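PDB 4R85: cytosine deaminase from Klebsiella pneumoniae, which probably catalyses the hydrolytic deamination of cytosine and 5-methylcytosine at an iron centre inside an amidohydrolase barrel. Local coordinates for residues 1-6 / 39-44; 14-19 / 28-33; 54-59 / 115-120; 144-149 / 171-176. One frame throughout, in Å; residues are numbered along the deposited sequence.

Interaction 1: 1-6 / 39-44; sequences MKIINA and GAIDAQ
I3 and I41 face each other as partners in a short parallel ladder, their side chains lying side by side and pointing the same way. Three backbone bonds hold the two strands in register: I41 N to K2 O, I4 N to I41 O (2.8 Å) and A43 N to I4 O. The oxygen of I41 also lies 3.3 Å from I3 CA, a CA-H...O contact. Beneath this ladder the packing is close and apolar. M1 is extended as far as its sulfur (chi2 172°), and SD meets I41 CD1 at 3.6 Å, the two chains crossing obliquely. A43 CB touches both I3 CG2 and A6 CB (3.8 Å from the latter), and so small a side chain lets A43 lie close against the first strand, its CB 3.3 Å from I4 O. L372 and I374 of strand 372-375, with I394, cover this face, so branched and flexible apolar chains suit it.

The other face is looser and more polar. A40 CB comes to 3.4 Å from K2 O and touches the stem of K2 more loosely at CD, while the ammonium leads away to a salt bridge with D18. At the same edge a water joins K2 N to G39 O. Farther along, N5 ND2 gives a 2.8 Å bond to D42 OD1, coming from above the carboxylate plane, with amide and carboxylate planes 51° apart. Q44 N approaches the same oxygen from the opposite face, closing an Asx turn; the two donors probably restrict the carboxylate's rotation. This is the parallel edge pairing of a small mixed four-stranded sheet, part of the beta domain that accompanies the barrel in many amidohydrolases.

Interaction 2: 14-19 / 28-33; sequences LFTLDL and TAQAAM
T16 OG1 donates a short bond, 2.6 Å, to Q30 OE1, the two side chains crossing at about a right angle. With T16 OG1 anti to its carbonyl carbon (chi1 -75°), the hydroxyl lies on the side where the glutamine arrives. Q30 is long enough to span the gap because its chain is extended beyond CG. Its OE1 is gripped a second time by the backbone N of N5, and its NE2 reaches back 3.1 Å to A32 O, so both ends of the amide are used and its flip is defined.

Round this polar link the backbones pair antiparallel. T16 and T28 form a hydrogen-bonded pair, T16 N to T28 O being 2.8 Å, and Q30 N continues the pattern to L14 O. F15 and A29 make the non-hydrogen-bonded pair between them; here the ring of F15 sends CE1 to within 3.8 Å of A29 CB, a methyl small enough to let the ring lie close. As the chain leaves the strand it curls over L14, whose CD1 touches M33 SD at 3.6 Å. Waters stitch the margins, one joining L14 N to Q30 O and another lying among T16 O, D18 OD2 and T28 OG1.

The pairing belongs to the hairpin of strands 14-20 and 23-29. Strand 2-7 runs antiparallel along the other edge of strand 14-20, and L17 and L19 turn to L372 of strand 372-375.

Interaction 3: 54-59 / 115-120; sequences EPHIHL and RTHVDV. With FE2 (Fe (II) ion), chain H; 17E (5-methylcytosine), chain G.
H56 and H117 meet obliquely, with ring planes 31° apart and centroids separated by 4.0 Å. H117 brings its NE2 over one face of the H56 ring, offset toward the rim and 3.2 Å from CE1. A water in the plane of H117 contacts that NE2 and donates to P55 O, which probably helps to fix the ring's rotation. H58 lies next to the stem of H117, whose CB makes an off-centre CH-pi contact with its ring. Both H56 and H58 direct NE2 at the iron, each at 2.3 Å; H209, H241 and D308 complete the site, and H56 has a further polar partner in S240. The methyl of 5-methylcytosine, CM5, sits over one face of H58, 3.4 Å from its CD2. Histidine suits these places because a flat ring can bind metal through one nitrogen and still pack by its face.

Behind the rings, T116 OG1, anti to its backbone N (chi1 -175°), accepts from L59 N at 2.9 Å and so holds the chain just after the metal ligands. Backbone bonds such as H117 N to I57 O join the parallel strands 47-57 and 111-119. Strand 143-149 flanks the second, with V147 against R115 and H117, while helix 126-137 covers L59 and V118 from outside.

Interaction 4: 144-149 / 171-176; sequences LQIVAF and GADVVG. With 17E (5-methylcytosine), chain G.
V147 and V174 pack as partners in a parallel ladder, V147 CG2 lying 3.7 Å from V174 CB. The other branch, V147 CG1, reaches G176 CA at 3.6 Å; lacking a side chain, the glycine lets the backbones close up there. On the opposite face the small methyls of A148 and A172 meet at 4.2 Å.

Backbone bonds hold these side chains in place: V174 N to I146 O, A148 N to V174 O, and a weak one from G176 N to A148 O. Before the ladder begins, D173 stands in for a strand partner: its OD2 takes I146 N at 2.7 Å on the anti lone pair. K135 forms a salt bridge with the other carboxylate oxygen and probably steadies it. G171, with positive phi, ends helix 160-170 in a Schellman motif and lets the chain turn back into the strand.

At the far end F149 brings CZ to 3.6 Å from O2 of 5-methylcytosine, the oxygen lying at the ring edge; its ring stacks on H209. Strand 143-149, helix 160-170 and strand 174-175 form a beta-alpha-beta crossover, the repeating unit of the TIM barrel, with V147 inward and A148 under the helix.

Interactions 1 and 2 build one small sheet at the periphery, sharing the neighbouring strands 2-7 and 14-20; interaction 2 is nested within the loop that interaction 1 closes. Both are partly buried, and amide, hydroxyl and water bonds finish their margins. Interactions 3 and 4, with centres about 8 Å apart, lie deep in the barrel. They adjoin through strands 111-119 and 143-149, where T116 probably bonds by its backbone to Q145 and V147, and both touch 5-methylcytosine. There histidines and packed valines dominate, though T116 and D173 still bond to backbone NH groups, and only interaction 3 binds iron. About 20 Å separates the nearest atoms of the two pairs.

Interaction 1: 1-6 / 39-44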
# COMPACT_ATOMS: atom_id res chain seq x y z
N MET A 1 -17.44 -8.43 -31.37
CA MET A 1 -16.07 -8.62 -30.92
C MET A 1 -15.95 -9.89 -30.09
O MET A 1 -16.80 -10.18 -29.26
CB MET A 1 -15.60 -7.42 -30.09
CG MET A 1 -14.25 -7.62 -29.42
SD MET A 1 -13.65 -6.11 -28.66
CE MET A 1 -15.13 -5.54 -27.84
N LYS A 2 -14.88 -10.65 -30.33
CA LYS A 2 -14.69 -11.92 -29.62
C LYS A 2 -13.41 -11.88 -28.78
O LYS A 2 -12.38 -11.36 -29.22
CB LYS A 2 -14.62 -13.07 -30.62
CG LYS A 2 -14.42 -14.44 -29.99
CD LYS A 2 -14.10 -15.50 -31.05
CE LYS A 2 -15.25 -15.70 -32.02
NZ LYS A 2 -16.41 -16.39 -31.38
N ILE A 3 -13.49 -12.43 -27.57
CA ILE A 3 -12.32 -12.58 -26.72
C ILE A 3 -12.14 -14.06 -26.43
O ILE A 3 -13.08 -14.70 -25.97
CB ILE A 3 -12.47 -11.83 -25.39
CG1 ILE A 3 -12.78 -10.35 -25.62
CG2 ILE A 3 -11.21 -11.99 -24.56
CD1 ILE A 3 -13.27 -9.63 -24.39
N ILE A 4 -10.96 -14.59 -26.71
CA ILE A 4 -10.69 -16.00 -26.43
C ILE A 4 -9.62 -16.18 -25.34
O ILE A 4 -8.90 -15.23 -25.01
CB ILE A 4 -10.23 -16.78 -27.69
CG1 ILE A 4 -8.91 -16.22 -28.23
CG2 ILE A 4 -11.32 -16.76 -28.76
CD1 ILE A 4 -8.33 -17.06 -29.39
N ASN A 5 -9.54 -17.40 -24.81
CA ASN A 5 -8.51 -17.78 -23.84
C ASN A 5 -8.55 -16.93 -22.58
O ASN A 5 -7.52 -16.62 -21.99
CB ASN A 5 -7.12 -17.70 -24.47
CG ASN A 5 -6.93 -18.69 -25.60
OD1 ASN A 5 -7.51 -19.78 -25.60
ND2 ASN A 5 -6.10 -18.33 -26.58
N ALA A 6 -9.76 -16.55 -22.17
CA ALA A 6 -9.91 -15.69 -21.00
C ALA A 6 -10.24 -16.52 -19.78
O ALA A 6 -11.04 -17.46 -19.85
CB ALA A 6 -10.98 -14.66 -21.24
N GLY A 39 -8.88 -12.61 -35.86
CA GLY A 39 -8.71 -11.31 -35.24
C GLY A 39 -9.55 -11.11 -33.99
O GLY A 39 -9.98 -10.00 -33.70
N ALA A 40 -9.79 -12.20 -33.27
CA ALA A 40 -10.38 -12.11 -31.94
C ALA A 40 -9.31 -11.60 -30.99
O ALA A 40 -8.12 -11.72 -31.28
CB ALA A 40 -10.88 -13.47 -31.49
N ILE A 41 -9.72 -11.04 -29.86
CA ILE A 41 -8.76 -10.63 -28.85
C ILE A 41 -8.30 -11.85 -28.06
O ILE A 41 -9.13 -12.57 -27.49
CB ILE A 41 -9.35 -9.58 -27.89
CG1 ILE A 41 -9.62 -8.28 -28.65
CG2 ILE A 41 -8.42 -9.33 -26.74
CD1 ILE A 41 -10.35 -7.23 -27.85
N ASP A 42 -7.00 -12.10 -28.05
CA ASP A 42 -6.45 -13.24 -27.32
C ASP A 42 -6.04 -12.81 -25.92
O ASP A 42 -5.04 -12.11 -25.74
CB ASP A 42 -5.27 -13.86 -28.07
CG ASP A 42 -4.85 -15.22 -27.50
OD1 ASP A 42 -5.31 -15.60 -26.41
OD2 ASP A 42 -4.03 -15.90 -28.15
N ALA A 43 -6.82 -13.23 -24.93
CA ALA A 43 -6.54 -12.90 -23.54
C ALA A 43 -5.30 -13.64 -23.03
O ALA A 43 -4.74 -13.29 -21.99
CB ALA A 43 -7.74 -13.20 -22.66
N GLN A 44 -4.90 -14.68 -23.76
CA GLN A 44 -3.69 -15.43 -23.44
C GLN A 44 -3.68 -15.97 -22.01
O GLN A 44 -2.64 -16.00 -21.35
CB GLN A 44 -2.43 -14.58 -23.69
CG GLN A 44 -2.21 -14.23 -25.16
CD GLN A 44 -0.91 -13.49 -25.39
OE1 GLN A 44 -0.60 -12.52 -24.70
NE2 GLN A 44 -0.13 -13.93 -26.37
O HOH W 1 -12.55 -9.46 -32.20

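Interaction 2: 14-19 / 28-33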
# COMPACT_ATOMS: atom_id res chain seq x y z
N LEU A 14 -10.91 -21.99 -19.31
CA LEU A 14 -10.75 -20.82 -20.18
C LEU A 14 -12.06 -20.55 -20.92
O LEU A 14 -12.80 -21.49 -21.24
CB LEU A 14 -9.63 -21.05 -21.19
CG LEU A 14 -8.19 -21.08 -20.66
CD1 LEU A 14 -7.23 -21.56 -21.74
CD2 LEU A 14 -7.78 -19.71 -20.14
N PHE A 15 -12.35 -19.28 -21.20
CA PHE A 15 -13.62 -18.94 -21.82
C PHE A 15 -13.47 -18.07 -23.06
O PHE A 15 -12.54 -17.27 -23.16
CB PHE A 15 -14.54 -18.22 -20.83
CG PHE A 15 -14.96 -19.07 -19.67
CD1 PHE A 15 -16.20 -19.68 -19.66
CD2 PHE A 15 -14.12 -19.25 -18.58
CE1 PHE A 15 -16.60 -20.47 -18.60
CE2 PHE A 15 -14.51 -20.03 -17.51
CZ PHE A 15 -15.75 -20.65 -17.52
N THR A 16 -14.40 -18.24 -23.99
CA THR A 16 -14.58 -17.29 -25.08
C THR A 16 -15.79 -16.40 -24.77
O THR A 16 -16.84 -16.88 -24.36
CB THR A 16 -14.78 -18.01 -26.42
OG1 THR A 16 -13.51 -18.51 -26.86
CG2 THR A 16 -15.33 -17.06 -27.47
N LEU A 17 -15.61 -15.09 -24.95
CA LEU A 17 -16.68 -14.13 -24.74
C LEU A 17 -17.04 -13.46 -26.06
O LEU A 17 -16.16 -12.93 -26.75
CB LEU A 17 -16.24 -13.06 -23.72
CG LEU A 17 -15.38 -13.56 -22.56
CD1 LEU A 17 -14.97 -12.41 -21.65
CD2 LEU A 17 -16.11 -14.62 -21.77
N ASP A 18 -18.32 -13.50 -26.42
CA ASP A 18 -18.79 -12.89 -27.66
C ASP A 18 -19.57 -11.63 -27.34
O ASP A 18 -20.59 -11.68 -26.65
CB ASP A 18 -19.67 -13.87 -28.43
CG ASP A 18 -18.88 -15.02 -29.03
OD1 ASP A 18 -17.72 -14.78 -29.45
OD2 ASP A 18 -19.41 -16.15 -29.08
N LEU A 19 -19.08 -10.50 -27.84
CA LEU A 19 -19.72 -9.21 -27.59
C LEU A 19 -20.37 -8.72 -28.87
O LEU A 19 -19.78 -8.77 -29.94
CB LEU A 19 -18.69 -8.19 -27.09
CG LEU A 19 -17.82 -8.65 -25.92
CD1 LEU A 19 -16.94 -7.50 -25.43
CD2 LEU A 19 -18.67 -9.19 -24.79
N THR A 28 -18.75 -18.84 -23.45
CA THR A 28 -18.61 -20.28 -23.67
C THR A 28 -17.30 -20.82 -23.11
O THR A 28 -16.23 -20.27 -23.37
CB THR A 28 -18.69 -20.62 -25.16
OG1 THR A 28 -19.74 -19.86 -25.77
CG2 THR A 28 -18.96 -22.11 -25.37
N ALA A 29 -17.38 -21.91 -22.36
CA ALA A 29 -16.18 -22.57 -21.85
C ALA A 29 -15.44 -23.27 -22.99
O ALA A 29 -16.07 -23.86 -23.88
CB ALA A 29 -16.54 -23.57 -20.76
N GLN A 30 -14.11 -23.20 -22.97
CA GLN A 30 -13.29 -23.88 -23.97
C GLN A 30 -12.71 -25.16 -23.39
O GLN A 30 -12.54 -25.29 -22.18
CB GLN A 30 -12.14 -22.98 -24.42
CG GLN A 30 -12.55 -21.56 -24.78
CD GLN A 30 -11.36 -20.67 -25.09
OE1 GLN A 30 -11.53 -19.49 -25.40
NE2 GLN A 30 -10.15 -21.22 -25.01
N ALA A 31 -12.39 -26.11 -24.28
CA ALA A 31 -11.79 -27.38 -23.89
C ALA A 31 -10.35 -27.16 -23.42
O ALA A 31 -9.87 -27.84 -22.52
CB ALA A 31 -11.82 -28.36 -25.05
N ALA A 32 -9.67 -26.20 -24.04
CA ALA A 32 -8.30 -25.86 -23.67
C ALA A 32 -7.88 -24.57 -24.36
O ALA A 32 -8.69 -23.91 -25.02
CB ALA A 32 -7.34 -26.99 -24.04
N MET A 33 -6.62 -24.22 -24.18
CA MET A 33 -6.03 -23.08 -24.86
C MET A 33 -6.17 -23.24 -26.38
O MET A 33 -5.86 -24.30 -26.94
CB MET A 33 -4.55 -22.96 -24.47
CG MET A 33 -3.94 -21.63 -24.77
SD MET A 33 -4.45 -20.37 -23.60
CE MET A 33 -3.68 -18.95 -24.35
O HOH W 2 -10.31 -24.50 -20.74
O HOH W 3 -18.80 -17.57 -26.32

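Interaction 3: 54-59 / 115-120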
# COMPACT_ATOMS: atom_id res chain seq x y z
N GLU A 54 -15.31 2.73 -8.43
CA GLU A 54 -14.87 3.67 -7.41
C GLU A 54 -16.12 4.20 -6.74
O GLU A 54 -16.70 5.18 -7.19
CB GLU A 54 -14.08 4.83 -8.03
CG GLU A 54 -13.67 5.88 -7.00
CD GLU A 54 -13.20 5.26 -5.69
OE1 GLU A 54 -12.02 4.83 -5.63
OE2 GLU A 54 -14.00 5.17 -4.73
N PRO A 55 -16.56 3.54 -5.66
CA PRO A 55 -17.87 3.84 -5.08
C PRO A 55 -17.85 5.03 -4.13
O PRO A 55 -18.90 5.35 -3.58
CB PRO A 55 -18.19 2.57 -4.29
CG PRO A 55 -16.84 2.07 -3.85
CD PRO A 55 -15.89 2.41 -4.99
N HIS A 56 -16.70 5.66 -3.94
CA HIS A 56 -16.60 6.79 -3.02
C HIS A 56 -15.36 7.63 -3.27
O HIS A 56 -14.25 7.27 -2.87
CB HIS A 56 -16.59 6.28 -1.57
CG HIS A 56 -16.75 7.36 -0.55
ND1 HIS A 56 -17.71 7.33 0.43
CD2 HIS A 56 -16.05 8.51 -0.36
CE1 HIS A 56 -17.61 8.41 1.19
NE2 HIS A 56 -16.61 9.14 0.72
N ILE A 57 -15.56 8.78 -3.91
CA ILE A 57 -14.48 9.72 -4.18
C ILE A 57 -15.06 11.12 -4.13
O ILE A 57 -16.27 11.28 -4.32
CB ILE A 57 -13.84 9.43 -5.57
CG1 ILE A 57 -12.60 10.30 -5.80
CG2 ILE A 57 -14.88 9.57 -6.69
CD1 ILE A 57 -11.65 9.72 -6.85
N HIS A 58 -14.24 12.13 -3.82
CA HIS A 58 -14.68 13.51 -3.79
C HIS A 58 -14.12 14.27 -4.98
O HIS A 58 -13.06 14.91 -4.87
CB HIS A 58 -14.23 14.21 -2.51
CG HIS A 58 -14.81 13.62 -1.26
ND1 HIS A 58 -15.81 14.23 -0.54
CD2 HIS A 58 -14.50 12.48 -0.59
CE1 HIS A 58 -16.10 13.49 0.51
NE2 HIS A 58 -15.33 12.43 0.50
N LEU A 59 -14.81 14.20 -6.11
CA LEU A 59 -14.34 14.84 -7.34
C LEU A 59 -14.35 16.36 -7.30
O LEU A 59 -13.62 17.01 -8.04
CB LEU A 59 -15.13 14.35 -8.56
CG LEU A 59 -14.87 12.90 -8.95
CD1 LEU A 59 -15.69 12.53 -10.17
CD2 LEU A 59 -13.38 12.69 -9.18
N ARG A 115 -18.96 6.84 -7.93
CA ARG A 115 -19.89 7.63 -7.14
C ARG A 115 -19.11 8.76 -6.47
O ARG A 115 -18.20 8.50 -5.68
CB ARG A 115 -20.61 6.77 -6.10
CG ARG A 115 -21.49 7.57 -5.14
CD ARG A 115 -22.16 6.65 -4.12
NE ARG A 115 -23.31 5.94 -4.70
CZ ARG A 115 -24.05 5.08 -4.02
NH1 ARG A 115 -23.75 4.82 -2.75
NH2 ARG A 115 -25.09 4.48 -4.60
N THR A 116 -19.43 10.00 -6.82
CA THR A 116 -18.71 11.13 -6.25
C THR A 116 -19.58 11.84 -5.24
O THR A 116 -20.77 12.01 -5.45
CB THR A 116 -18.22 12.15 -7.31
OG1 THR A 116 -17.43 13.16 -6.68
CG2 THR A 116 -19.40 12.82 -8.02
N HIS A 117 -18.98 12.22 -4.12
CA HIS A 117 -19.63 13.14 -3.20
C HIS A 117 -19.30 14.57 -3.64
O HIS A 117 -18.20 14.83 -4.14
CB HIS A 117 -19.16 12.87 -1.75
CG HIS A 117 -19.56 11.52 -1.26
ND1 HIS A 117 -20.58 11.33 -0.35
CD2 HIS A 117 -19.13 10.28 -1.61
CE1 HIS A 117 -20.74 10.03 -0.14
NE2 HIS A 117 -19.88 9.38 -0.89
N VAL A 118 -20.27 15.47 -3.52
CA VAL A 118 -20.06 16.88 -3.83
C VAL A 118 -20.55 17.72 -2.67
O VAL A 118 -21.68 17.55 -2.23
CB VAL A 118 -20.84 17.32 -5.08
CG1 VAL A 118 -20.50 18.78 -5.44
CG2 VAL A 118 -20.54 16.39 -6.23
N ASP A 119 -19.71 18.62 -2.17
CA ASP A 119 -20.06 19.46 -1.03
C ASP A 119 -21.18 20.43 -1.42
O ASP A 119 -21.01 21.26 -2.32
CB ASP A 119 -18.81 20.20 -0.54
CG ASP A 119 -19.07 21.09 0.67
OD1 ASP A 119 -18.14 21.83 1.05
OD2 ASP A 119 -20.18 21.06 1.25
N VAL A 120 -22.33 20.31 -0.76
CA VAL A 120 -23.47 21.19 -1.05
C VAL A 120 -23.67 22.24 0.05
O VAL A 120 -24.60 23.03 -0.01
CB VAL A 120 -24.78 20.41 -1.30
CG1 VAL A 120 -24.63 19.47 -2.49
CG2 VAL A 120 -25.20 19.63 -0.06
FE FE2 H . -15.36 10.59 1.92
N1 17E G . -14.70 15.30 3.82
C2 17E G . -14.93 14.46 4.82
O2 17E G . -15.82 14.81 5.81
N3 17E G . -14.32 13.27 4.89
C4 17E G . -13.44 12.90 3.95
N4 17E G . -12.80 11.63 4.04
C5 17E G . -13.17 13.75 2.88
C6 17E G . -13.83 14.97 2.84
CM5 17E G . -12.19 13.35 1.82
O HOH W 4 -19.69 6.83 -1.48

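Interaction 4: 144-149 / 171-176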
# COMPACT_ATOMS: atom_id res chain seq x y z
N LEU A 144 -21.40 7.96 -13.83
CA LEU A 144 -21.17 8.73 -12.61
C LEU A 144 -22.43 8.89 -11.76
O LEU A 144 -23.46 9.34 -12.26
CB LEU A 144 -20.63 10.12 -12.99
CG LEU A 144 -20.27 11.08 -11.84
CD1 LEU A 144 -19.14 10.49 -11.00
CD2 LEU A 144 -19.87 12.44 -12.40
N GLN A 145 -22.34 8.55 -10.48
CA GLN A 145 -23.39 8.90 -9.53
C GLN A 145 -22.96 10.08 -8.68
O GLN A 145 -21.79 10.19 -8.32
CB GLN A 145 -23.71 7.73 -8.61
CG GLN A 145 -24.30 6.54 -9.35
CD GLN A 145 -24.74 5.43 -8.41
OE1 GLN A 145 -24.73 5.60 -7.18
NE2 GLN A 145 -25.12 4.29 -8.97
N ILE A 146 -23.90 10.96 -8.35
CA ILE A 146 -23.55 12.14 -7.56
C ILE A 146 -24.29 12.19 -6.22
O ILE A 146 -25.51 12.11 -6.18
CB ILE A 146 -23.86 13.43 -8.34
CG1 ILE A 146 -22.94 13.52 -9.56
CG2 ILE A 146 -23.72 14.65 -7.43
CD1 ILE A 146 -23.45 14.46 -10.63
N VAL A 147 -23.52 12.34 -5.14
CA VAL A 147 -24.07 12.43 -3.80
C VAL A 147 -24.08 13.89 -3.30
O VAL A 147 -23.05 14.56 -3.31
CB VAL A 147 -23.22 11.63 -2.79
CG1 VAL A 147 -23.94 11.55 -1.43
CG2 VAL A 147 -22.89 10.22 -3.31
N ALA A 148 -25.25 14.36 -2.87
CA ALA A 148 -25.34 15.64 -2.17
C ALA A 148 -24.78 15.52 -0.76
O ALA A 148 -25.46 15.06 0.16
CB ALA A 148 -26.78 16.12 -2.12
N PHE A 149 -23.54 15.96 -0.60
CA PHE A 149 -22.78 15.76 0.63
C PHE A 149 -22.68 17.10 1.36
O PHE A 149 -22.07 18.03 0.85
CB PHE A 149 -21.38 15.25 0.28
CG PHE A 149 -20.41 15.22 1.44
CD1 PHE A 149 -20.74 14.57 2.62
CD2 PHE A 149 -19.17 15.83 1.34
CE1 PHE A 149 -19.85 14.54 3.69
CE2 PHE A 149 -18.28 15.80 2.40
CZ PHE A 149 -18.61 15.15 3.57
N GLY A 171 -30.69 17.38 -9.26
CA GLY A 171 -30.52 16.07 -9.86
C GLY A 171 -29.47 15.16 -9.26
O GLY A 171 -29.15 14.13 -9.85
N ALA A 172 -28.91 15.51 -8.10
CA ALA A 172 -28.06 14.57 -7.39
C ALA A 172 -28.82 13.25 -7.18
O ALA A 172 -29.99 13.26 -6.78
CB ALA A 172 -27.60 15.14 -6.07
N ASP A 173 -28.17 12.13 -7.48
CA ASP A 173 -28.80 10.81 -7.42
C ASP A 173 -28.84 10.24 -6.00
O ASP A 173 -29.65 9.37 -5.69
CB ASP A 173 -28.02 9.80 -8.28
CG ASP A 173 -27.47 10.41 -9.55
OD1 ASP A 173 -28.17 10.36 -10.59
OD2 ASP A 173 -26.33 10.93 -9.52
N VAL A 174 -27.92 10.71 -5.16
CA VAL A 174 -27.76 10.13 -3.83
C VAL A 174 -27.81 11.20 -2.74
O VAL A 174 -27.26 12.29 -2.91
CB VAL A 174 -26.42 9.35 -3.71
CG1 VAL A 174 -26.40 8.49 -2.45
CG2 VAL A 174 -26.20 8.48 -4.93
N VAL A 175 -28.49 10.89 -1.64
CA VAL A 175 -28.55 11.79 -0.49
C VAL A 175 -27.42 11.48 0.49
O VAL A 175 -27.28 10.34 0.95
CB VAL A 175 -29.89 11.67 0.26
CG1 VAL A 175 -29.85 12.52 1.52
CG2 VAL A 175 -31.05 12.09 -0.65
N GLY A 176 -26.63 12.50 0.82
CA GLY A 176 -25.50 12.32 1.73
C GLY A 176 -25.77 12.80 3.14
O GLY A 176 -26.90 13.14 3.49
N1 17E G . -14.70 15.30 3.82
C2 17E G . -14.93 14.46 4.82
O2 17E G . -15.82 14.81 5.81
N3 17E G . -14.32 13.27 4.89
C4 17E G . -13.44 12.90 3.95
N4 17E G . -12.80 11.63 4.04
C5 17E G . -13.17 13.75 2.88
C6 17E G . -13.83 14.97 2.84
CM5 17E G . -12.19 13.35 1.82